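Local coordinates for putative ABC transporter amino acid-binding protein (Sinorhizobium meliloti, PDB 2Q89) that binds the compatible solute 5-hydroxyectoine in its cleft and probably hands ectoines to an ABC transporter for uptake, at residues 16-21 with 74-79; 22-27 with 174-179; 94-99 with 203-208; 128-133 with 170-175. All blocks are in the same frame, centred on the assembly; numbering follows the deposited sequence.

Contact 1. Residues 16-21 with 74-79. With 6CS ((4S,5S)-5-hydroxy-2-methyl-1,4,5,6-tetrahydropyrimidine-4-carboxylic acid), chain F.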
loop_
_atom_site.group_PDB
_atom_site.type_symbol
_atom_site.label_atom_id
_atom_site.label_comp_id
_atom_site.label_asym_id
_atom_site.label_seq_id
_atom_site.Cartn_x
_atom_site.Cartn_y
_atom_site.Cartn_z
ATOM N N ARG A 16 12.120 -3.456 -12.494
ATOM C CA ARG A 16 11.399 -2.197 -12.332
ATOM C C ARG A 16 10.241 -2.390 -11.360
ATOM O O ARG A 16 9.372 -3.239 -11.575
ATOM C CB ARG A 16 10.883 -1.680 -13.677
ATOM C CG ARG A 16 11.958 -1.454 -14.730
ATOM C CD ARG A 16 11.404 -0.985 -16.071
ATOM N NE ARG A 16 12.457 -0.718 -17.047
ATOM C CZ ARG A 16 13.095 0.442 -17.168
ATOM N NH1 ARG A 16 12.798 1.462 -16.367
ATOM N NH2 ARG A 16 14.039 0.587 -18.093
ATOM N N ILE A 17 10.248 -1.615 -10.281
ATOM C CA ILE A 17 9.194 -1.701 -9.274
ATOM C C ILE A 17 8.430 -0.381 -9.142
ATOM O O ILE A 17 9.005 0.698 -9.301
ATOM C CB ILE A 17 9.745 -2.204 -7.902
ATOM C CG1 ILE A 17 10.765 -1.222 -7.296
ATOM C CG2 ILE A 17 10.342 -3.621 -8.052
ATOM C CD1 ILE A 17 11.156 -1.521 -5.835
ATOM N N ALA A 18 7.132 -0.484 -8.876
ATOM C CA ALA A 18 6.278 0.685 -8.708
ATOM C C ALA A 18 5.981 0.922 -7.235
ATOM O O ALA A 18 5.589 -0.000 -6.516
ATOM C CB ALA A 18 4.995 0.531 -9.500
ATOM N N ILE A 19 6.193 2.166 -6.805
ATOM C CA ILE A 19 6.001 2.607 -5.423
ATOM C C ILE A 19 5.271 3.958 -5.419
ATOM O O ILE A 19 5.159 4.605 -6.461
ATOM C CB ILE A 19 7.368 2.721 -4.688
ATOM C CG1 ILE A 19 8.240 3.821 -5.312
ATOM C CG2 ILE A 19 8.111 1.374 -4.692
ATOM C CD1 ILE A 19 9.297 4.379 -4.384
ATOM N N ALA A 20 4.777 4.378 -4.255
ATOM C CA ALA A 20 4.070 5.658 -4.124
ATOM C C ALA A 20 4.728 6.659 -3.157
ATOM O O ALA A 20 4.303 7.824 -3.086
ATOM C CB ALA A 20 2.626 5.422 -3.718
ATOM N N ASN A 21 5.753 6.213 -2.430
ATOM C CA ASN A 21 6.387 7.000 -1.345
ATOM C C ASN A 21 5.442 7.303 -0.175
ATOM O O ASN A 21 5.052 8.454 0.044
ATOM C CB ASN A 21 7.059 8.288 -1.862
ATOM C CG ASN A 21 7.945 8.964 -0.804
ATOM O OD1 ASN A 21 8.344 8.347 0.184
ATOM N ND2 ASN A 21 8.252 10.237 -1.019
ATOM N N ASP A 74 7.982 -4.155 -13.775
ATOM C CA ASP A 74 8.018 -5.616 -13.641
ATOM C C ASP A 74 7.164 -6.138 -12.487
ATOM O O ASP A 74 6.742 -7.300 -12.492
ATOM C CB ASP A 74 9.461 -6.097 -13.475
ATOM C CG ASP A 74 10.352 -5.674 -14.627
ATOM O OD1 ASP A 74 9.979 -5.919 -15.795
ATOM O OD2 ASP A 74 11.443 -5.092 -14.460
ATOM N N ALA A 75 6.927 -5.276 -11.501
ATOM C CA ALA A 75 6.128 -5.614 -10.325
ATOM C C ALA A 75 5.677 -4.356 -9.584
ATOM O O ALA A 75 6.331 -3.318 -9.667
ATOM C CB ALA A 75 6.917 -6.526 -9.377
ATOM N N ILE A 76 4.557 -4.465 -8.871
ATOM C CA ILE A 76 4.114 -3.430 -7.940
ATOM C C ILE A 76 4.469 -3.876 -6.526
ATOM O O ILE A 76 4.020 -4.935 -6.072
ATOM C CB ILE A 76 2.589 -3.180 -8.045
ATOM C CG1 ILE A 76 2.185 -2.808 -9.474
ATOM C CG2 ILE A 76 2.143 -2.096 -7.042
ATOM C CD1 ILE A 76 0.697 -2.954 -9.741
ATOM N N THR A 77 5.294 -3.079 -5.847
ATOM C CA THR A 77 5.720 -3.373 -4.480
ATOM C C THR A 77 5.557 -2.103 -3.662
ATOM O O THR A 77 6.512 -1.357 -3.466
ATOM C CB THR A 77 7.191 -3.866 -4.446
ATOM O OG1 THR A 77 8.046 -2.880 -5.039
ATOM C CG2 THR A 77 7.384 -5.082 -5.345
ATOM N N ALA A 78 4.339 -1.858 -3.184
ATOM C CA ALA A 78 3.981 -0.528 -2.705
ATOM C C ALA A 78 2.943 -0.517 -1.587
ATOM O O ALA A 78 2.490 0.546 -1.169
ATOM C CB ALA A 78 3.500 0.318 -3.888
ATOM N N GLY A 79 2.575 -1.698 -1.099
ATOM C CA GLY A 79 1.460 -1.827 -0.168
ATOM C C GLY A 79 0.121 -1.878 -0.884
ATOM O O GLY A 79 -0.912 -1.547 -0.298
HETATM O O 6CS F . -4.900 1.206 -2.286
HETATM C C 6CS F . -4.059 0.682 -1.532
HETATM O OXT 6CS F . -3.577 -0.464 -1.685
HETATM C CA 6CS F . -3.587 1.503 -0.298
HETATM N N 6CS F . -2.300 0.980 0.210
HETATM C CAI 6CS F . -1.387 1.813 0.884
HETATM C CAA 6CS F . -0.078 1.238 1.395
HETATM N NAG 6CS F . -1.648 3.176 1.085
HETATM C CG2 6CS F . -2.906 3.781 0.611
HETATM C CB 6CS F . -3.489 3.020 -0.586
HETATM O OG1 6CS F . -4.789 3.558 -0.787
#

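Contact 2. Residues 22-27 with 174-179. With 6CS ((4S,5S)-5-hydroxy-2-methyl-1,4,5,6-tetrahydropyrimidine-4-carboxylic acid), chain F.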
loop_
_atom_site.group_PDB
_atom_site.type_symbol
_atom_site.label_atom_id
_atom_site.label_comp_id
_atom_site.label_asym_id
_atom_site.label_seq_id
_atom_site.Cartn_x
_atom_site.Cartn_y
_atom_site.Cartn_z
ATOM N N GLU A 22 5.097 6.261 0.578
ATOM C CA GLU A 22 4.216 6.374 1.743
ATOM C C GLU A 22 4.780 5.519 2.884
ATOM O O GLU A 22 4.481 4.326 2.973
ATOM C CB GLU A 22 2.799 5.914 1.372
ATOM C CG GLU A 22 1.778 5.971 2.502
ATOM C CD GLU A 22 0.484 5.260 2.154
ATOM O OE1 GLU A 22 -0.098 5.547 1.080
ATOM O OE2 GLU A 22 0.039 4.415 2.959
ATOM N N PRO A 23 5.615 6.113 3.742
ATOM C CA PRO A 23 6.223 5.367 4.845
ATOM C C PRO A 23 5.156 4.888 5.839
ATOM O O PRO A 23 4.197 5.617 6.085
ATOM C CB PRO A 23 7.158 6.396 5.502
ATOM C CG PRO A 23 7.306 7.504 4.505
ATOM C CD PRO A 23 6.029 7.531 3.733
ATOM N N PRO A 24 5.321 3.704 6.429
ATOM C CA PRO A 24 6.505 2.864 6.252
ATOM C C PRO A 24 6.377 1.765 5.185
ATOM O O PRO A 24 7.152 0.809 5.207
ATOM C CB PRO A 24 6.654 2.225 7.634
ATOM C CG PRO A 24 5.202 2.066 8.121
ATOM C CD PRO A 24 4.367 3.101 7.379
ATOM N N PHE A 25 5.411 1.895 4.275
ATOM C CA PHE A 25 5.257 0.957 3.168
ATOM C C PHE A 25 6.380 1.163 2.151
ATOM O O PHE A 25 7.080 0.216 1.786
ATOM C CB PHE A 25 3.883 1.116 2.501
ATOM C CG PHE A 25 2.740 0.586 3.326
ATOM C CD1 PHE A 25 2.130 1.380 4.291
ATOM C CD2 PHE A 25 2.284 -0.713 3.150
ATOM C CE1 PHE A 25 1.078 0.887 5.062
ATOM C CE2 PHE A 25 1.235 -1.210 3.911
ATOM C CZ PHE A 25 0.631 -0.408 4.869
ATOM N N THR A 26 6.546 2.411 1.709
ATOM C CA THR A 26 7.614 2.794 0.784
ATOM C C THR A 26 8.215 4.110 1.254
ATOM O O THR A 26 7.541 4.913 1.897
ATOM C CB THR A 26 7.082 2.959 -0.655
ATOM O OG1 THR A 26 5.947 3.832 -0.649
ATOM C CG2 THR A 26 6.523 1.651 -1.197
ATOM N N ALA A 27 9.485 4.329 0.925
ATOM C CA ALA A 27 10.184 5.554 1.296
ATOM C C ALA A 27 11.310 5.848 0.316
ATOM O O ALA A 27 11.912 4.930 -0.242
ATOM C CB ALA A 27 10.733 5.449 2.718
ATOM N N VAL A 174 -3.128 2.613 9.074
ATOM C CA VAL A 174 -2.730 3.012 10.425
ATOM C C VAL A 174 -1.245 3.370 10.554
ATOM O O VAL A 174 -0.901 4.408 11.125
ATOM C CB VAL A 174 -3.109 1.915 11.460
ATOM C CG1 VAL A 174 -2.678 2.310 12.862
ATOM C CG2 VAL A 174 -4.614 1.639 11.424
ATOM N N LEU A 175 -0.374 2.518 10.017
ATOM C CA LEU A 175 1.071 2.736 10.120
ATOM C C LEU A 175 1.531 3.982 9.365
ATOM O O LEU A 175 2.392 4.720 9.853
ATOM C CB LEU A 175 1.845 1.490 9.675
ATOM C CG LEU A 175 1.716 0.282 10.615
ATOM C CD1 LEU A 175 2.184 -0.990 9.925
ATOM C CD2 LEU A 175 2.476 0.497 11.927
ATOM N N SER A 176 0.939 4.213 8.193
ATOM C CA SER A 176 1.201 5.405 7.382
ATOM C C SER A 176 0.758 6.683 8.099
ATOM O O SER A 176 1.511 7.651 8.153
ATOM C CB SER A 176 0.484 5.309 6.033
ATOM O OG SER A 176 0.799 4.115 5.347
ATOM N N ILE A 177 -0.463 6.682 8.634
ATOM C CA ILE A 177 -0.992 7.836 9.372
ATOM C C ILE A 177 -0.148 8.120 10.619
ATOM O O ILE A 177 0.225 9.265 10.874
ATOM C CB ILE A 177 -2.497 7.631 9.748
ATOM C CG1 ILE A 177 -3.388 7.588 8.497
ATOM C CG2 ILE A 177 -2.981 8.722 10.707
ATOM C CD1 ILE A 177 -3.569 8.935 7.785
ATOM N N ASN A 178 0.156 7.066 11.372
ATOM C CA ASN A 178 0.970 7.170 12.576
ATOM C C ASN A 178 2.328 7.794 12.305
ATOM O O ASN A 178 2.766 8.685 13.035
ATOM C CB ASN A 178 1.140 5.799 13.232
ATOM C CG ASN A 178 -0.045 5.415 14.105
ATOM O OD1 ASN A 178 -0.851 6.266 14.491
ATOM N ND2 ASN A 178 -0.149 4.128 14.429
ATOM N N ASP A 179 2.978 7.332 11.239
ATOM C CA ASP A 179 4.283 7.843 10.850
ATOM C C ASP A 179 4.215 9.313 10.448
ATOM O O ASP A 179 5.063 10.115 10.843
ATOM C CB ASP A 179 4.849 7.028 9.694
ATOM C CG ASP A 179 6.332 7.190 9.563
ATOM O OD1 ASP A 179 6.788 7.682 8.511
ATOM O OD2 ASP A 179 7.119 6.882 10.482
HETATM O O 6CS F . -4.900 1.206 -2.286
HETATM C C 6CS F . -4.059 0.682 -1.532
HETATM O OXT 6CS F . -3.577 -0.464 -1.685
HETATM C CA 6CS F . -3.587 1.503 -0.298
HETATM N N 6CS F . -2.300 0.980 0.210
HETATM C CAI 6CS F . -1.387 1.813 0.884
HETATM C CAA 6CS F . -0.078 1.238 1.395
HETATM N NAG 6CS F . -1.648 3.176 1.085
HETATM C CG2 6CS F . -2.906 3.781 0.611
HETATM C CB 6CS F . -3.489 3.020 -0.586
HETATM O OG1 6CS F . -4.789 3.558 -0.787
HETATM O O HOH W 1 3.025 8.027 6.158
#

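Contact 3. Residues 94-99 with 203-208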
loop_
_atom_site.group_PDB
_atom_site.type_symbol
_atom_site.label_atom_id
_atom_site.label_comp_id
_atom_site.label_asym_id
_atom_site.label_seq_id
_atom_site.Cartn_x
_atom_site.Cartn_y
_atom_site.Cartn_z
ATOM N N GLN A 94 1.995 -14.199 -2.395
ATOM C CA GLN A 94 1.341 -14.428 -1.103
ATOM C C GLN A 94 1.449 -13.148 -0.239
ATOM O O GLN A 94 2.189 -12.236 -0.611
ATOM C CB GLN A 94 1.950 -15.655 -0.410
ATOM C CG GLN A 94 1.568 -17.008 -1.060
ATOM C CD GLN A 94 0.058 -17.274 -1.101
ATOM O OE1 GLN A 94 -0.670 -16.981 -0.145
ATOM N NE2 GLN A 94 -0.408 -17.834 -2.215
ATOM N N PRO A 95 0.701 -13.053 0.868
ATOM C CA PRO A 95 0.661 -11.825 1.665
ATOM C C PRO A 95 2.007 -11.401 2.253
ATOM O O PRO A 95 2.848 -12.245 2.591
ATOM C CB PRO A 95 -0.331 -12.160 2.785
ATOM C CG PRO A 95 -1.161 -13.276 2.228
ATOM C CD PRO A 95 -0.186 -14.087 1.437
ATOM N N ILE A 96 2.190 -10.088 2.367
ATOM C CA ILE A 96 3.443 -9.516 2.836
ATOM C C ILE A 96 3.175 -8.474 3.915
ATOM O O ILE A 96 3.544 -8.672 5.068
ATOM C CB ILE A 96 4.264 -8.912 1.639
ATOM C CG1 ILE A 96 4.548 -9.989 0.579
ATOM C CG2 ILE A 96 5.546 -8.269 2.140
ATOM C CD1 ILE A 96 5.327 -9.509 -0.665
ATOM N N LEU A 97 2.522 -7.375 3.535
ATOM C CA LEU A 97 2.299 -6.241 4.440
ATOM C C LEU A 97 0.820 -6.063 4.777
ATOM O O LEU A 97 0.007 -5.734 3.911
ATOM C CB LEU A 97 2.868 -4.949 3.838
ATOM C CG LEU A 97 4.350 -4.883 3.455
ATOM C CD1 LEU A 97 4.732 -3.457 3.045
ATOM C CD2 LEU A 97 5.247 -5.365 4.596
ATOM N N CYS A 98 0.487 -6.291 6.042
ATOM C CA CYS A 98 -0.887 -6.182 6.527
ATOM C C CYS A 98 -1.099 -4.920 7.358
ATOM O O CYS A 98 -0.224 -4.525 8.131
ATOM C CB CYS A 98 -1.245 -7.411 7.362
ATOM S SG CYS A 98 -1.125 -8.978 6.468
ATOM N N ASP A 99 -2.263 -4.291 7.203
ATOM C CA ASP A 99 -2.609 -3.125 8.021
ATOM C C ASP A 99 -4.108 -2.835 8.017
ATOM O O ASP A 99 -4.833 -3.265 7.114
ATOM C CB ASP A 99 -1.821 -1.883 7.566
ATOM C CG ASP A 99 -1.557 -0.900 8.705
ATOM O OD1 ASP A 99 -1.928 -1.188 9.870
ATOM O OD2 ASP A 99 -0.987 0.194 8.529
ATOM N N ASP A 203 -1.223 -6.683 1.424
ATOM C CA ASP A 203 -0.756 -6.571 0.053
ATOM C C ASP A 203 0.077 -7.789 -0.347
ATOM O O ASP A 203 0.281 -8.710 0.443
ATOM C CB ASP A 203 0.073 -5.292 -0.117
ATOM C CG ASP A 203 1.557 -5.491 0.211
ATOM O OD1 ASP A 203 1.904 -6.413 0.978
ATOM O OD2 ASP A 203 2.455 -4.770 -0.269
ATOM N N GLY A 204 0.546 -7.772 -1.588
ATOM C CA GLY A 204 1.618 -8.640 -2.044
ATOM C C GLY A 204 2.379 -7.890 -3.119
ATOM O O GLY A 204 2.011 -6.771 -3.483
ATOM N N ALA A 205 3.447 -8.493 -3.629
ATOM C CA ALA A 205 4.035 -8.014 -4.866
ATOM C C ALA A 205 3.124 -8.449 -6.017
ATOM O O ALA A 205 2.742 -9.622 -6.123
ATOM C CB ALA A 205 5.432 -8.543 -5.043
ATOM N N ALA A 206 2.755 -7.493 -6.859
ATOM C CA ALA A 206 1.829 -7.758 -7.954
ATOM C C ALA A 206 2.586 -7.877 -9.276
ATOM O O ALA A 206 3.430 -7.039 -9.594
ATOM C CB ALA A 206 0.765 -6.663 -8.028
ATOM N N PHE A 207 2.284 -8.927 -10.033
ATOM C CA PHE A 207 2.930 -9.157 -11.324
ATOM C C PHE A 207 1.898 -9.207 -12.451
ATOM O O PHE A 207 0.705 -9.335 -12.196
ATOM C CB PHE A 207 3.749 -10.454 -11.287
ATOM C CG PHE A 207 4.780 -10.495 -10.181
ATOM C CD1 PHE A 207 4.430 -10.904 -8.894
ATOM C CD2 PHE A 207 6.098 -10.128 -10.429
ATOM C CE1 PHE A 207 5.376 -10.938 -7.878
ATOM C CE2 PHE A 207 7.046 -10.161 -9.419
ATOM C CZ PHE A 207 6.688 -10.568 -8.143
ATOM N N ARG A 208 2.360 -9.094 -13.694
ATOM C CA ARG A 208 1.496 -9.338 -14.853
ATOM C C ARG A 208 1.042 -10.788 -14.867
ATOM O O ARG A 208 1.802 -11.685 -14.489
ATOM C CB ARG A 208 2.229 -9.026 -16.156
ATOM C CG ARG A 208 1.911 -7.669 -16.741
ATOM C CD ARG A 208 2.787 -7.284 -17.924
ATOM N NE ARG A 208 3.874 -6.387 -17.518
ATOM C CZ ARG A 208 5.170 -6.655 -17.625
ATOM N NH1 ARG A 208 5.590 -7.803 -18.138
ATOM N NH2 ARG A 208 6.056 -5.758 -17.226
#

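Contact 4. Residues 128-133 with 170-175. With 6CS ((4S,5S)-5-hydroxy-2-methyl-1,4,5,6-tetrahydropyrimidine-4-carboxylic acid), chain F.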
loop_
_atom_site.group_PDB
_atom_site.type_symbol
_atom_site.label_atom_id
_atom_site.label_comp_id
_atom_site.label_asym_id
_atom_site.label_seq_id
_atom_site.Cartn_x
_atom_site.Cartn_y
_atom_site.Cartn_z
ATOM N N GLY A 128 -10.083 13.235 2.414
ATOM C CA GLY A 128 -8.890 13.113 1.590
ATOM C C GLY A 128 -8.392 11.678 1.555
ATOM O O GLY A 128 -8.379 10.981 2.575
ATOM N N ALA A 129 -7.979 11.240 0.371
ATOM C CA ALA A 129 -7.583 9.853 0.129
ATOM C C ALA A 129 -6.708 9.786 -1.128
ATOM O O ALA A 129 -6.846 10.638 -2.008
ATOM C CB ALA A 129 -8.824 8.981 -0.039
ATOM N N PRO A 130 -5.802 8.807 -1.212
ATOM C CA PRO A 130 -5.027 8.582 -2.445
ATOM C C PRO A 130 -5.940 8.165 -3.599
ATOM O O PRO A 130 -6.929 7.472 -3.372
ATOM C CB PRO A 130 -4.099 7.422 -2.081
ATOM C CG PRO A 130 -4.117 7.337 -0.607
ATOM C CD PRO A 130 -5.431 7.859 -0.146
ATOM N N GLY A 131 -5.614 8.594 -4.816
ATOM C CA GLY A 131 -6.406 8.247 -5.999
ATOM C C GLY A 131 -6.238 6.786 -6.380
ATOM O O GLY A 131 -5.111 6.296 -6.508
ATOM N N GLY A 132 -7.364 6.093 -6.543
ATOM C CA GLY A 132 -7.383 4.675 -6.919
ATOM C C GLY A 132 -7.127 3.712 -5.768
ATOM O O GLY A 132 -7.080 2.497 -5.968
ATOM N N GLY A 133 -6.960 4.251 -4.563
ATOM C CA GLY A 133 -6.626 3.441 -3.391
ATOM C C GLY A 133 -7.824 2.874 -2.641
ATOM O O GLY A 133 -8.977 3.107 -3.022
ATOM N N TYR A 170 -8.238 12.933 6.608
ATOM C CA TYR A 170 -7.319 12.313 5.665
ATOM C C TYR A 170 -7.162 10.859 6.085
ATOM O O TYR A 170 -6.974 10.583 7.260
ATOM C CB TYR A 170 -5.971 13.042 5.668
ATOM C CG TYR A 170 -4.944 12.458 4.711
ATOM C CD1 TYR A 170 -5.247 12.263 3.363
ATOM C CD2 TYR A 170 -3.665 12.110 5.157
ATOM C CE1 TYR A 170 -4.310 11.725 2.485
ATOM C CE2 TYR A 170 -2.721 11.578 4.284
ATOM C CZ TYR A 170 -3.052 11.386 2.950
ATOM O OH TYR A 170 -2.126 10.858 2.079
ATOM N N SER A 171 -7.255 9.938 5.130
ATOM C CA SER A 171 -7.296 8.510 5.443
ATOM C C SER A 171 -6.226 7.684 4.724
ATOM O O SER A 171 -6.180 7.647 3.493
ATOM C CB SER A 171 -8.695 7.938 5.157
ATOM O OG SER A 171 -8.820 6.598 5.619
ATOM N N LEU A 172 -5.375 7.029 5.512
ATOM C CA LEU A 172 -4.381 6.074 5.012
ATOM C C LEU A 172 -4.401 4.855 5.940
ATOM O O LEU A 172 -5.188 4.836 6.885
ATOM C CB LEU A 172 -2.979 6.707 4.984
ATOM C CG LEU A 172 -2.634 7.847 4.016
ATOM C CD1 LEU A 172 -1.197 8.330 4.232
ATOM C CD2 LEU A 172 -2.837 7.429 2.576
ATOM N N PRO A 173 -3.574 3.836 5.685
ATOM C CA PRO A 173 -3.386 2.764 6.665
ATOM C C PRO A 173 -2.810 3.295 7.978
ATOM O O PRO A 173 -2.087 4.294 7.981
ATOM C CB PRO A 173 -2.368 1.832 5.989
ATOM C CG PRO A 173 -2.464 2.135 4.537
ATOM C CD PRO A 173 -2.785 3.597 4.459
ATOM N N VAL A 174 -3.128 2.613 9.074
ATOM C CA VAL A 174 -2.730 3.012 10.425
ATOM C C VAL A 174 -1.245 3.370 10.554
ATOM O O VAL A 174 -0.901 4.408 11.125
ATOM C CB VAL A 174 -3.109 1.915 11.460
ATOM C CG1 VAL A 174 -2.678 2.310 12.862
ATOM C CG2 VAL A 174 -4.614 1.639 11.424
ATOM N N LEU A 175 -0.374 2.518 10.017
ATOM C CA LEU A 175 1.071 2.736 10.120
ATOM C C LEU A 175 1.531 3.982 9.365
ATOM O O LEU A 175 2.392 4.720 9.853
ATOM C CB LEU A 175 1.845 1.490 9.675
ATOM C CG LEU A 175 1.716 0.282 10.615
ATOM C CD1 LEU A 175 2.184 -0.990 9.925
ATOM C CD2 LEU A 175 2.476 0.497 11.927
HETATM O O 6CS F . -4.900 1.206 -2.286
HETATM C C 6CS F . -4.059 0.682 -1.532
HETATM O OXT 6CS F . -3.577 -0.464 -1.685
HETATM C CA 6CS F . -3.587 1.503 -0.298
HETATM N N 6CS F . -2.300 0.980 0.210
HETATM C CAI 6CS F . -1.387 1.813 0.884
HETATM C CAA 6CS F . -0.078 1.238 1.395
HETATM N NAG 6CS F . -1.648 3.176 1.085
HETATM C CG2 6CS F . -2.906 3.781 0.611
HETATM C CB 6CS F . -3.489 3.020 -0.586
HETATM O OG1 6CS F . -4.789 3.558 -0.787
#

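Contact 1. Residues 16-21 with 74-79
R16 and D74 meet just ahead of a short parallel pairing, I17 with A75 and A18 with I76, between strands 14-19 and 75-76, and this backbone ladder is the tight part of the contact. The carbonyl R16 O takes two N-H groups, D74 N at 2.8 Å and A75 N at 3.2 Å. D74 answers with its carboxylate: CG beside its own backbone N (chi1 -58°) brings OD2 within 2.6 Å of R16 N, an almost straight bond received on the anti side. Further on, A18 N donates to A75 O at 3.0 Å and A18 O accepts T77 N. Over this ladder I17 lies across T77, its CB 3.4 Å from T77 OG1, while the methyl of A78 sits 3.4 Å from A18 O.

The loose side is the tip of R16. Its extended chain leads away from strand 75-76 to the exposed surface, and NE stays 5.2 Å from D74 OD2, too far for a salt bridge. K5 pairs instead with D74 OD1. Held by a backbone N-H on one oxygen and a lysine on the other, the buried carboxylate is probably ionised, whereas T77 OG1 is buried without any polar partner and serves as packing surface.

Contact 2. Residues 22-27 with 174-179
The meeting of E22 and S176 belongs to an interlobe contact across the ligand cleft, in which the loop after strand 14-19 touches the first two turns of helix 174-184. One hydrogen bond ties the two together: S176 OG donates to E22 OE2 at 2.5 Å, meeting the lone pair of OE2 that points away from OE1 (anti). The E22 side chain is extended, with CG anti to the backbone N (chi1 180°), which carries the carboxylate to the bound hydroxyectoine. There OE2 also accepts the ring nitrogen NAG of 6CS at 2.8 Å, and OE1 takes a weak second share of the same N-H. Two donors on OE2, with Y61 bonded to OE1, probably favour the ionised form.

F25 lies beside this pair. The ligand methyl CAA sits over the centre of its ring, 3.4 Å above the plane, while S176 OG comes to the ring edge, 3.2 Å from F25 CD1. Farther from the ligand, P24, which follows a cis peptide, rests CG on L175 CB at 3.7 Å. P23 O receives the CA-H of S176 at 3.3 Å, and a water joins the same carbonyl to S176 O.

Around the contact, F240 meets F25 edge-to-face, P173 of strand 169-173 packs against both E22 and F25, and I177 turns the other way, onto A102 of strand 98-106 and V191 of strand 189-192.

Contact 3. Residues 94-99 with 203-208
Between I96-L97 and D203 the two chains run at about 120° to one another, measured end to end over 94-97 and 203-205, and are tied by backbone bonds in both directions: D203 N to L97 O at 2.9 Å and I96 N to D203 O at 3.0 Å. A third bond comes from a side chain. D203 holds its CG between the backbone N and the carbonyl carbon (chi1 88°), which places the carboxylate beside L97, where OD1 accepts L97 N at 2.8 Å nearly along its C-O direction. D203 thus grips I96 and L97 through three of its polar atoms.

The side chains of L97 and D203 lie alongside each other and point the same way, with L97 CB 3.4 Å from D203 OD1. I96 reaches along 203-208 instead, its terminal CD1 3.7 Å from A205 N and near G204 CA. The backbone draws close here, G204 CA lying 3.9 Å from Q94 O. P95 adds a CA-H contact to D203 O.

Several partners surround this crossing. C98 is disulfide-linked to C202, the residue just before D203; L97 also packs on F25 and F240, and I96 on L222 of helix 212-228. Two adjacent chain segments joining the lobes, one outgoing and one returning, are the hallmark of the hinge in two-lobed periplasmic solute-binding proteins, and the pairing of 94-99 with 203-205 is consistent with that role.

Contact 4. Residues 128-133 with 170-175
With CG of Y170 anti to its own N (chi1 180°) and CG of L172 beside its N (chi1 -68°), these two side chains come against segment 128-133. The Y170 ring reaches G128, its CD1 3.5 Å from G128 O, on the side where that glycine has no side chain; A129 N stands at the ring edge. L172 sends its branch CD2 obliquely against the P130 ring, and the 3.4 Å between CD2 and P130 CG is tighter than usual for two carbons. Between them runs the one backbone hydrogen bond, S171 N to G128 O at 3.0 Å, part of a parallel pairing.

Past this pairing both chains bend to the ligand. P130 to G133 form a type II turn, with G132 taking the positive phi (80°), and G133 CA comes to 3.0 Å from the carboxylate oxygen O of 6CS. From the other segment P173 CD lies 3.6 Å from the ring nitrogen NAG of 6CS, while P130 CG is 3.8 Å from the hydroxyl OG1. G133 and P173 are each the N-cap residue of a following helix, and the N-terminal end of the helix after G133, whose T134 N bonds the ligand, probably favours its carboxylate charge.

Strand 169-173 lies between strands 127-129 and 98-106, with S171 OG bonded to Y116 and to A102 O; E135 of helix 134-142 packs on P130, and helix 174-184 packs I177 on Y170 and L172.

Overall arrangement
From the N terminus, contact 1 closes the first loop, joining strand 14-19 to strand 75-76 in one lobe. Contact 2 starts within that loop, so the two cross, and it reaches over the cleft to helix 174-184. Contact 3 opens after contact 1 has closed; it crosses contact 2 and brings the chain back at 203-208, where A206 O meets I76 N of contact 1. Contact 4 falls entirely within the span of contact 3, in the second lobe, and ends on V174 and L175, shared with contact 2. D99 OD2 binds L175 N, linking contact 3 to both. Contacts 1, 2 and 4 all touch the ligand, whereas contact 3 lies at the passage between lobes.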